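Local coordinates for ABC-type amino acid transport system, periplasmic component (PDB 4YMX), which binds arginine in the cleft between its two lobes, probably delivering it as the periplasmic receptor of an amino acid ABC transporter, at residues S120-D125 with G221-V226; S126-V131 with A189-D194; E158-K163 with D213-V218. All blocks are in the same frame, centred on the assembly; numbering follows the deposited sequence. Where two conformers were deposited one is given.

Contact 1 (S120-D125 with G221-V226); sequences SDLYYD and GSAVAV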
loop_
_atom_site.group_PDB
_atom_site.type_symbol
_atom_site.label_atom_id
_atom_site.label_comp_id
_atom_site.label_asym_id
_atom_site.label_seq_id
_atom_site.Cartn_x
_atom_site.Cartn_y
_atom_site.Cartn_z
ATOM N N SER A 120 3.813 1.828 -14.075
ATOM C CA SER A 120 3.585 3.196 -14.509
ATOM C C SER A 120 4.569 4.146 -13.853
ATOM O O SER A 120 5.359 3.768 -12.982
ATOM C CB SER A 120 2.167 3.613 -14.124
ATOM O OG SER A 120 2.094 3.842 -12.717
ATOM N N ASP A 121 4.496 5.401 -14.272
ATOM C CA ASP A 121 5.149 6.476 -13.548
ATOM C C ASP A 121 4.630 6.489 -12.114
ATOM O O ASP A 121 3.504 6.047 -11.843
ATOM C CB ASP A 121 4.841 7.816 -14.217
ATOM C CG ASP A 121 5.429 7.924 -15.612
ATOM O OD1 ASP A 121 6.587 7.500 -15.804
ATOM O OD2 ASP A 121 4.739 8.455 -16.506
ATOM N N LEU A 122 5.446 6.989 -11.191
ATOM C CA LEU A 122 5.000 7.139 -9.806
ATOM C C LEU A 122 3.818 8.104 -9.726
ATOM O O LEU A 122 3.772 9.112 -10.447
ATOM C CB LEU A 122 6.132 7.659 -8.919
ATOM C CG LEU A 122 7.325 6.741 -8.678
ATOM C CD1 LEU A 122 8.427 7.519 -8.000
ATOM C CD2 LEU A 122 6.918 5.564 -7.818
ATOM N N TYR A 123 2.860 7.803 -8.851
ATOM C CA TYR A 123 1.729 8.707 -8.645
ATOM C C TYR A 123 1.629 9.217 -7.199
ATOM O O TYR A 123 0.776 10.058 -6.895
ATOM C CB TYR A 123 0.402 8.069 -9.089
ATOM C CG TYR A 123 0.008 6.857 -8.282
ATOM C CD1 TYR A 123 -0.584 6.994 -7.029
ATOM C CD2 TYR A 123 0.227 5.572 -8.766
ATOM C CE1 TYR A 123 -0.933 5.888 -6.282
ATOM C CE2 TYR A 123 -0.136 4.457 -8.018
ATOM C CZ TYR A 123 -0.710 4.627 -6.780
ATOM O OH TYR A 123 -1.057 3.531 -6.027
ATOM N N TYR A 124 2.477 8.704 -6.307
ATOM C CA TYR A 124 2.551 9.222 -4.945
ATOM C C TYR A 124 3.841 8.773 -4.281
ATOM O O TYR A 124 4.361 7.716 -4.604
ATOM C CB TYR A 124 1.328 8.786 -4.121
ATOM C CG TYR A 124 0.956 9.791 -3.046
ATOM C CD1 TYR A 124 0.551 11.071 -3.385
ATOM C CD2 TYR A 124 1.015 9.461 -1.703
ATOM C CE1 TYR A 124 0.216 12.004 -2.415
ATOM C CE2 TYR A 124 0.691 10.391 -0.719
ATOM C CZ TYR A 124 0.286 11.656 -1.085
ATOM O OH TYR A 124 -0.043 12.597 -0.128
ATOM N N ASP A 125 4.364 9.564 -3.354
ATOM C CA ASP A 125 5.568 9.192 -2.640
ATOM C C ASP A 125 5.149 8.307 -1.456
ATOM O O ASP A 125 3.959 8.173 -1.155
ATOM C CB ASP A 125 6.307 10.454 -2.181
ATOM C CG ASP A 125 7.710 10.168 -1.675
ATOM O OD1 ASP A 125 8.258 9.074 -1.954
ATOM O OD2 ASP A 125 8.276 11.058 -1.003
ATOM N N GLY A 221 7.674 5.075 -2.933
ATOM C CA GLY A 221 6.730 5.530 -3.935
ATOM C C GLY A 221 5.751 4.454 -4.350
ATOM O O GLY A 221 5.974 3.265 -4.113
ATOM N N SER A 222 4.656 4.879 -4.974
ATOM C CA SER A 222 3.638 3.963 -5.480
ATOM C C SER A 222 3.387 4.167 -6.973
ATOM O O SER A 222 3.430 5.292 -7.475
ATOM C CB SER A 222 2.338 4.142 -4.710
ATOM O OG SER A 222 2.561 3.889 -3.335
ATOM N N ALA A 223 3.154 3.066 -7.678
ATOM C CA ALA A 223 2.898 3.088 -9.117
ATOM C C ALA A 223 1.892 2.006 -9.466
ATOM O O ALA A 223 1.671 1.090 -8.679
ATOM C CB ALA A 223 4.193 2.888 -9.896
ATOM N N VAL A 224 1.286 2.115 -10.646
ATOM C CA VAL A 224 0.350 1.104 -11.130
ATOM C C VAL A 224 1.134 -0.007 -11.812
ATOM O O VAL A 224 2.068 0.261 -12.570
ATOM C CB VAL A 224 -0.660 1.705 -12.129
ATOM C CG1 VAL A 224 -1.557 0.623 -12.707
ATOM C CG2 VAL A 224 -1.496 2.778 -11.452
ATOM N N ALA A 225 0.773 -1.255 -11.524
ATOM C CA ALA A 225 1.391 -2.395 -12.203
ATOM C C ALA A 225 0.474 -3.009 -13.245
ATOM O O ALA A 225 -0.749 -3.122 -13.054
ATOM C CB ALA A 225 1.825 -3.463 -11.207
ATOM N N VAL A 226 1.060 -3.345 -14.395
ATOM C CA VAL A 226 0.371 -4.117 -15.427
ATOM C C VAL A 226 1.236 -5.305 -15.808
ATOM O O VAL A 226 2.423 -5.358 -15.473
ATOM C CB VAL A 226 0.025 -3.288 -16.702
ATOM C CG1 VAL A 226 -0.870 -2.099 -16.354
ATOM C CG2 VAL A 226 1.296 -2.831 -17.427
HETATM O O HOH W 1 -0.104 0.923 -6.672
HETATM O O HOH W 2 2.265 6.024 -1.827
#
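Ser120 and Val224 exchange two hydrogen bonds, one of them through a side chain. Ser120 N donates to Val224 O at 2.8 Å, but Val224 N, instead of finding a strand carbonyl, donates to Ser120 OG, also at 2.8 Å. The hydroxyl is held between the backbone N and the carbonyl carbon of its own residue (chi1 74°), and it hands its proton on to Asp121 O, so two bonds grip it. Further along, Tyr123 N donates to Ser222 O at 2.9 Å, and Ser222 N to Tyr124 O at 2.9 Å. This irregular antiparallel pairing, with segment directions 137° apart, joins edge strand 117-124 to strand 222-227 in the five-stranded mixed sheet of one lobe, a sheet with the strand order of type II periplasmic binding proteins. Two waters add bridges: one links Tyr123 OH (2.9 Å from the water oxygen) to Ala223 O, the other Asp125 O to Ser222 OG. Among the side chains, Tyr123 lays its ring over Ser222 O, which sits 3.5 Å from the ring plane toward the rim, while the ring edge faces Val224 N and CE2 lies 4.1 Å from Val224 CG2. An alanine here would probably uncover the Ser222 carbonyl, open a gap beside Val224 and leave the water on Ala223 O without its phenolic partner. Apolar contact continues at Leu122, whose CD2 comes 4.3 Å from Ala223 CB and also rests against the Gly221-Ser222 peptide. The backbone angles of Gly221 (phi 96°) would press a CB against the preceding carbonyl oxygen.

Contact 2 (S126-V131 with A189-D194); sequences SRQVVV and AIVVED. With ARG (arginine), chain C.
Glu193 reaches from the end of its strand past Gln128 to the bound arginine. Its CB, 3.8 Å from Arg127 O, begins a chain whose first torsion is well off a staggered value (chi1 -93°). CG then lies 3.5 Å from Gln128 NE2, and the chain bends at chi2 to bring the carboxylate to the ligand. OE1 accepts a 2.8 Å bond from the amino N of the arginine and a weak one of 3.4 Å from Gln128 NE2, the amide and carboxylate planes standing 58° apart. Gln128 is steadied at its other tip, where OE1 bonds to Ser157. OE2 of Glu193 lies 3.5 Å from Ser126 CB and is bridged to Ser126 OG, a hydroxyl shared with Gly221, by a water 2.7 Å from each oxygen. Glu193 is the N-cap residue of helix 194-201, and Asp194 N closes the pairing at 2.9 Å from Arg127 O. From the non-hydrogen-bonded pair Gln128-Glu193 the two strands continue as a regular antiparallel ladder, with Val129-Val192 and Val131-Ile190 as hydrogen-bonded pairs and Val130-Val191 as a non-hydrogen-bonded one. Strand 189-193 lies between 148-152 and 128-133 in the second lobe's sheet, 128-133 in turn pairs with 207-210, and helices 175-183 and 194-201 cover the face carrying Val129, Val131, Ile190 and Val192.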
loop_
_atom_site.group_PDB
_atom_site.type_symbol
_atom_site.label_atom_id
_atom_site.label_comp_id
_atom_site.label_asym_id
_atom_site.label_seq_id
_atom_site.Cartn_x
_atom_site.Cartn_y
_atom_site.Cartn_z
ATOM N N SER A 126 6.112 7.682 -0.795
ATOM C CA SER A 126 5.813 6.982 0.452
ATOM C C SER A 126 7.051 6.893 1.333
ATOM O O SER A 126 8.185 7.077 0.862
ATOM C CB SER A 126 5.235 5.577 0.198
ATOM O OG SER A 126 6.184 4.738 -0.436
ATOM N N ARG A 127 6.823 6.612 2.615
ATOM C CA ARG A 127 7.878 6.518 3.613
ATOM C C ARG A 127 7.551 5.400 4.601
ATOM O O ARG A 127 6.425 5.306 5.083
ATOM C CB ARG A 127 7.994 7.847 4.368
ATOM C CG ARG A 127 9.040 7.865 5.479
ATOM C CD ARG A 127 8.813 9.031 6.439
ATOM N NE ARG A 127 8.802 10.323 5.756
ATOM C CZ ARG A 127 9.894 11.030 5.479
ATOM N NH1 ARG A 127 11.091 10.571 5.819
ATOM N NH2 ARG A 127 9.791 12.197 4.858
ATOM N N GLN A 128 8.536 4.555 4.897
ATOM C CA GLN A 128 8.390 3.526 5.928
ATOM C C GLN A 128 8.560 4.140 7.304
ATOM O O GLN A 128 9.451 4.970 7.522
ATOM C CB GLN A 128 9.448 2.430 5.751
ATOM C CG GLN A 128 9.372 1.718 4.423
ATOM C CD GLN A 128 8.043 1.035 4.218
ATOM O OE1 GLN A 128 7.590 0.268 5.070
ATOM N NE2 GLN A 128 7.399 1.318 3.089
ATOM N N VAL A 129 7.711 3.717 8.234
ATOM C CA VAL A 129 7.847 4.112 9.624
ATOM C C VAL A 129 7.659 2.900 10.527
ATOM O O VAL A 129 7.316 1.811 10.077
ATOM C CB VAL A 129 6.833 5.201 10.034
ATOM C CG1 VAL A 129 6.925 6.416 9.109
ATOM C CG2 VAL A 129 5.413 4.645 10.084
ATOM N N VAL A 130 7.894 3.104 11.813
ATOM C CA VAL A 130 7.672 2.075 12.813
ATOM C C VAL A 130 6.504 2.505 13.706
ATOM O O VAL A 130 6.397 3.672 14.085
ATOM C CB VAL A 130 8.943 1.854 13.644
ATOM C CG1 VAL A 130 8.666 0.910 14.811
ATOM C CG2 VAL A 130 10.064 1.301 12.757
ATOM N N VAL A 131 5.601 1.576 13.997
ATOM C CA VAL A 131 4.511 1.828 14.930
ATOM C C VAL A 131 4.731 1.000 16.195
ATOM O O VAL A 131 5.054 -0.188 16.118
ATOM C CB VAL A 131 3.132 1.458 14.323
ATOM C CG1 VAL A 131 2.013 1.780 15.313
ATOM C CG2 VAL A 131 2.901 2.194 13.009
ATOM N N ALA A 189 6.556 -4.208 17.490
ATOM C CA ALA A 189 6.467 -3.076 16.580
ATOM C C ALA A 189 5.914 -3.533 15.243
ATOM O O ALA A 189 5.907 -4.728 14.945
ATOM C CB ALA A 189 7.846 -2.448 16.381
ATOM N N ILE A 190 5.426 -2.575 14.464
ATOM C CA ILE A 190 5.001 -2.807 13.090
ATOM C C ILE A 190 5.859 -1.940 12.169
ATOM O O ILE A 190 6.189 -0.812 12.519
ATOM C CB ILE A 190 3.540 -2.366 12.890
ATOM C CG1 ILE A 190 2.600 -3.090 13.853
ATOM C CG2 ILE A 190 3.095 -2.566 11.442
ATOM C CD1 ILE A 190 1.197 -2.474 13.880
ATOM N N VAL A 191 6.208 -2.442 10.988
ATOM C CA VAL A 191 6.771 -1.577 9.953
ATOM C C VAL A 191 5.751 -1.431 8.839
ATOM O O VAL A 191 5.264 -2.428 8.302
ATOM C CB VAL A 191 8.094 -2.130 9.372
ATOM C CG1 VAL A 191 8.592 -1.240 8.238
ATOM C CG2 VAL A 191 9.151 -2.230 10.467
ATOM N N VAL A 192 5.412 -0.189 8.505
ATOM C CA VAL A 192 4.332 0.094 7.561
ATOM C C VAL A 192 4.482 1.529 7.088
ATOM O O VAL A 192 5.202 2.303 7.710
ATOM C CB VAL A 192 2.944 -0.160 8.229
ATOM C CG1 VAL A 192 2.637 0.904 9.276
ATOM C CG2 VAL A 192 1.823 -0.246 7.191
ATOM N N GLU A 193 3.839 1.882 5.978
ATOM C CA GLU A 193 3.943 3.234 5.458
ATOM C C GLU A 193 3.282 4.254 6.370
ATOM O O GLU A 193 2.258 3.975 7.009
ATOM C CB GLU A 193 3.378 3.318 4.039
ATOM C CG GLU A 193 4.433 3.134 2.979
ATOM C CD GLU A 193 3.998 2.192 1.890
ATOM O OE1 GLU A 193 4.223 0.977 2.029
ATOM O OE2 GLU A 193 3.440 2.676 0.887
ATOM N N ASP A 194 3.881 5.438 6.400
ATOM C CA ASP A 194 3.474 6.544 7.262
ATOM C C ASP A 194 2.001 6.912 7.119
ATOM O O ASP A 194 1.271 7.005 8.100
ATOM C CB ASP A 194 4.339 7.769 6.931
ATOM C CG ASP A 194 4.067 8.956 7.842
ATOM O OD1 ASP A 194 3.696 8.751 9.012
ATOM O OD2 ASP A 194 4.246 10.105 7.375
HETATM N N ARG C . 4.434 0.002 -0.597
HETATM C CA ARG C . 4.681 -1.348 -0.026
HETATM C C ARG C . 5.040 -2.336 -1.120
HETATM O O ARG C . 4.955 -2.019 -2.305
HETATM C CB ARG C . 3.449 -1.837 0.735
HETATM C CG ARG C . 2.173 -1.827 -0.085
HETATM C CD ARG C . 1.049 -2.573 0.617
HETATM N NE ARG C . -0.237 -2.285 -0.001
HETATM C CZ ARG C . -1.395 -2.792 0.402
HETATM N NH1 ARG C . -1.450 -3.626 1.427
HETATM N NH2 ARG C . -2.504 -2.463 -0.233
HETATM O OXT ARG C . 5.424 -3.470 -0.836
HETATM O O HOH W 3 4.582 2.896 -1.497
HETATM O O HOH W 4 5.793 10.769 5.166
#

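Contact 3 (E158-K163 with D213-V218); sequences EEAAKK and DEINNV
Helix 156-161 meets the loop 213-218 near its C-terminal part, where the CA atoms of Ala160 and Ile215 come to 5.9 Å. The loop is two tight turns in succession, a short 3-10 segment at 214-215 and an inverse gamma turn centred on Asn217; it follows strand 207-210 in the second lobe of this type II binding-protein fold and leads back toward the first. The small Ala160 is consistent with the close approach. Its CB points at the loop, 3.4 Å from Ile215 O, and touches a methyl of two residues: Val218 CG1 at 3.9 Å and Ile215 CD1 at 4.1 Å. The isoleucine reaches it because CG1 is anti to the backbone N (chi1 -161°) and the next torsion (chi2 71°) turns CD1 back toward the helix. Ile215 also packs on Val130 and Phe141, and Val218 on Gln128, so the loop is wedged between this helix and strand 128-133. Ala161, its CB turned away from the loop, packs on strands 148-152 and 168-172. The side chains of Glu159 and Val218 run alongside each other with opposed directions, and the extended glutamate places OE2 4.0 Å from Val218 CG1, a contact at the exposed margin. Lys163 closes the margin beside it. A turn about CG-CD (chi3 -76°) swings CE out of the extended line, and the ammonium ends 2.8 Å from Asn217 O, measured from NZ. Water fills in between helix and loop. One molecule lies 2.8 Å from Ala160 O, the same carbonyl that accepts Lys163 N, with a longer, weak contact to Glu214 O. A second accepts from Lys163 NZ at 3.0 Å and makes a weak bond to Ile215 O, the very oxygen that Ala160 CB touches.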
loop_
_atom_site.group_PDB
_atom_site.type_symbol
_atom_site.label_atom_id
_atom_site.label_comp_id
_atom_site.label_asym_id
_atom_site.label_seq_id
_atom_site.Cartn_x
_atom_site.Cartn_y
_atom_site.Cartn_z
ATOM N N GLU A 158 8.332 -5.454 4.776
ATOM C CA GLU A 158 8.976 -6.705 5.160
ATOM C C GLU A 158 10.470 -6.705 4.813
ATOM O O GLU A 158 11.303 -7.115 5.622
ATOM C CB GLU A 158 8.260 -7.873 4.486
ATOM C CG GLU A 158 8.925 -9.234 4.674
ATOM C CD GLU A 158 8.132 -10.327 4.018
ATOM O OE1 GLU A 158 7.918 -10.244 2.786
ATOM O OE2 GLU A 158 7.693 -11.257 4.727
ATOM N N GLU A 159 10.806 -6.234 3.616
ATOM C CA GLU A 159 12.207 -6.096 3.211
ATOM C C GLU A 159 13.003 -5.246 4.204
ATOM O O GLU A 159 14.142 -5.576 4.560
ATOM C CB GLU A 159 12.271 -5.463 1.822
ATOM C CG GLU A 159 13.666 -5.285 1.279
ATOM C CD GLU A 159 13.675 -4.609 -0.078
ATOM O OE1 GLU A 159 12.675 -4.737 -0.822
ATOM O OE2 GLU A 159 14.681 -3.939 -0.394
ATOM N N ALA A 160 12.397 -4.152 4.656
ATOM C CA ALA A 160 13.057 -3.258 5.600
ATOM C C ALA A 160 13.284 -3.958 6.940
ATOM O O ALA A 160 14.379 -3.887 7.520
ATOM C CB ALA A 160 12.236 -1.981 5.779
ATOM N N ALA A 161 12.257 -4.647 7.429
ATOM C CA ALA A 161 12.354 -5.306 8.731
ATOM C C ALA A 161 13.367 -6.443 8.736
ATOM O O ALA A 161 14.001 -6.703 9.767
ATOM C CB ALA A 161 10.990 -5.806 9.181
ATOM N N LYS A 162 13.538 -7.107 7.593
ATOM C CA LYS A 162 14.457 -8.247 7.504
ATOM C C LYS A 162 15.907 -7.854 7.758
ATOM O O LYS A 162 16.739 -8.710 8.065
ATOM C CB LYS A 162 14.347 -8.935 6.145
ATOM C CG LYS A 162 13.175 -9.876 6.016
ATOM C CD LYS A 162 13.141 -10.483 4.614
ATOM C CE LYS A 162 12.067 -11.546 4.482
ATOM N NZ LYS A 162 12.028 -12.095 3.096
ATOM N N LYS A 163 16.204 -6.567 7.631
ATOM C CA LYS A 163 17.566 -6.075 7.820
ATOM C C LYS A 163 17.907 -5.795 9.283
ATOM O O LYS A 163 19.069 -5.557 9.621
ATOM C CB LYS A 163 17.802 -4.837 6.956
ATOM C CG LYS A 163 17.783 -5.158 5.473
ATOM C CD LYS A 163 18.082 -3.936 4.619
ATOM C CE LYS A 163 16.886 -3.007 4.555
ATOM N NZ LYS A 163 17.157 -1.808 3.715
ATOM N N ASP A 213 15.083 7.130 10.598
ATOM C CA ASP A 213 15.757 7.275 9.312
ATOM C C ASP A 213 16.044 5.917 8.679
ATOM O O ASP A 213 15.748 5.674 7.506
ATOM C CB ASP A 213 17.082 8.028 9.477
ATOM C CG ASP A 213 16.900 9.529 9.651
ATOM O OD1 ASP A 213 15.751 10.021 9.570
ATOM O OD2 ASP A 213 17.925 10.221 9.847
ATOM N N GLU A 214 16.589 5.010 9.472
ATOM C CA GLU A 214 17.166 3.803 8.911
ATOM C C GLU A 214 16.151 2.768 8.424
ATOM O O GLU A 214 16.484 1.919 7.601
ATOM C CB GLU A 214 18.147 3.182 9.901
ATOM C CG GLU A 214 19.411 4.016 10.085
ATOM C CD GLU A 214 20.306 3.469 11.169
ATOM O OE1 GLU A 214 20.127 3.894 12.324
ATOM O OE2 GLU A 214 21.181 2.618 10.861
ATOM N N ILE A 215 14.914 2.841 8.903
ATOM C CA ILE A 215 13.919 1.874 8.460
ATOM C C ILE A 215 13.443 2.197 7.047
ATOM O O ILE A 215 12.892 1.341 6.364
ATOM C CB ILE A 215 12.718 1.783 9.436
ATOM C CG1 ILE A 215 11.943 0.477 9.231
ATOM C CG2 ILE A 215 11.787 2.975 9.262
ATOM C CD1 ILE A 215 12.679 -0.761 9.715
ATOM N N ASN A 216 13.685 3.426 6.605
ATOM C CA ASN A 216 13.211 3.874 5.298
ATOM C C ASN A 216 14.220 3.636 4.165
ATOM O O ASN A 216 14.063 4.165 3.060
ATOM C CB ASN A 216 12.812 5.352 5.372
ATOM C CG ASN A 216 11.945 5.789 4.204
ATOM O OD1 ASN A 216 11.043 5.061 3.773
ATOM N ND2 ASN A 216 12.239 6.975 3.662
ATOM N N ASN A 217 15.231 2.811 4.419
ATOM C CA ASN A 217 16.261 2.538 3.409
ATOM C C ASN A 217 15.841 1.463 2.405
ATOM O O ASN A 217 16.555 0.482 2.167
ATOM C CB ASN A 217 17.602 2.182 4.060
ATOM C CG ASN A 217 18.233 3.354 4.787
ATOM O OD1 ASN A 217 17.831 4.507 4.619
ATOM N ND2 ASN A 217 19.243 3.061 5.593
ATOM N N VAL A 218 14.646 1.636 1.848
ATOM C CA VAL A 218 14.131 0.768 0.792
ATOM C C VAL A 218 13.610 1.666 -0.315
ATOM O O VAL A 218 13.516 2.885 -0.137
ATOM C CB VAL A 218 12.986 -0.138 1.294
ATOM C CG1 VAL A 218 13.522 -1.191 2.237
ATOM C CG2 VAL A 218 11.904 0.708 1.974
HETATM O O HOH W 5 15.680 -1.405 7.850
HETATM O O HOH W 6 15.163 -0.209 5.303
#

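In the fold
Contact 1 lies in the five-stranded sheet of one lobe; contact 2 lies in the sheet of the other lobe and contact 3 beside it, between helix 156-161 and a loop. Their centres are about 19 and 20 Å from that of contact 1, but only about 9 Å from each other. The chain passes 120-125, 126-131, 158-163, 189-194, 213-218 and 221-226, so contact 1 encloses the others, and contacts 2 and 3 interleave. The chain therefore crosses to the second lobe after Asp125 and returns before Gly221. These two crossings, tied to each other, form the hinge of a type II binding protein. Contact 3 joins contact 2 through Asn216 OD1 and Gln128 N. Bending at the crossings probably lets the lobes close on the arginine.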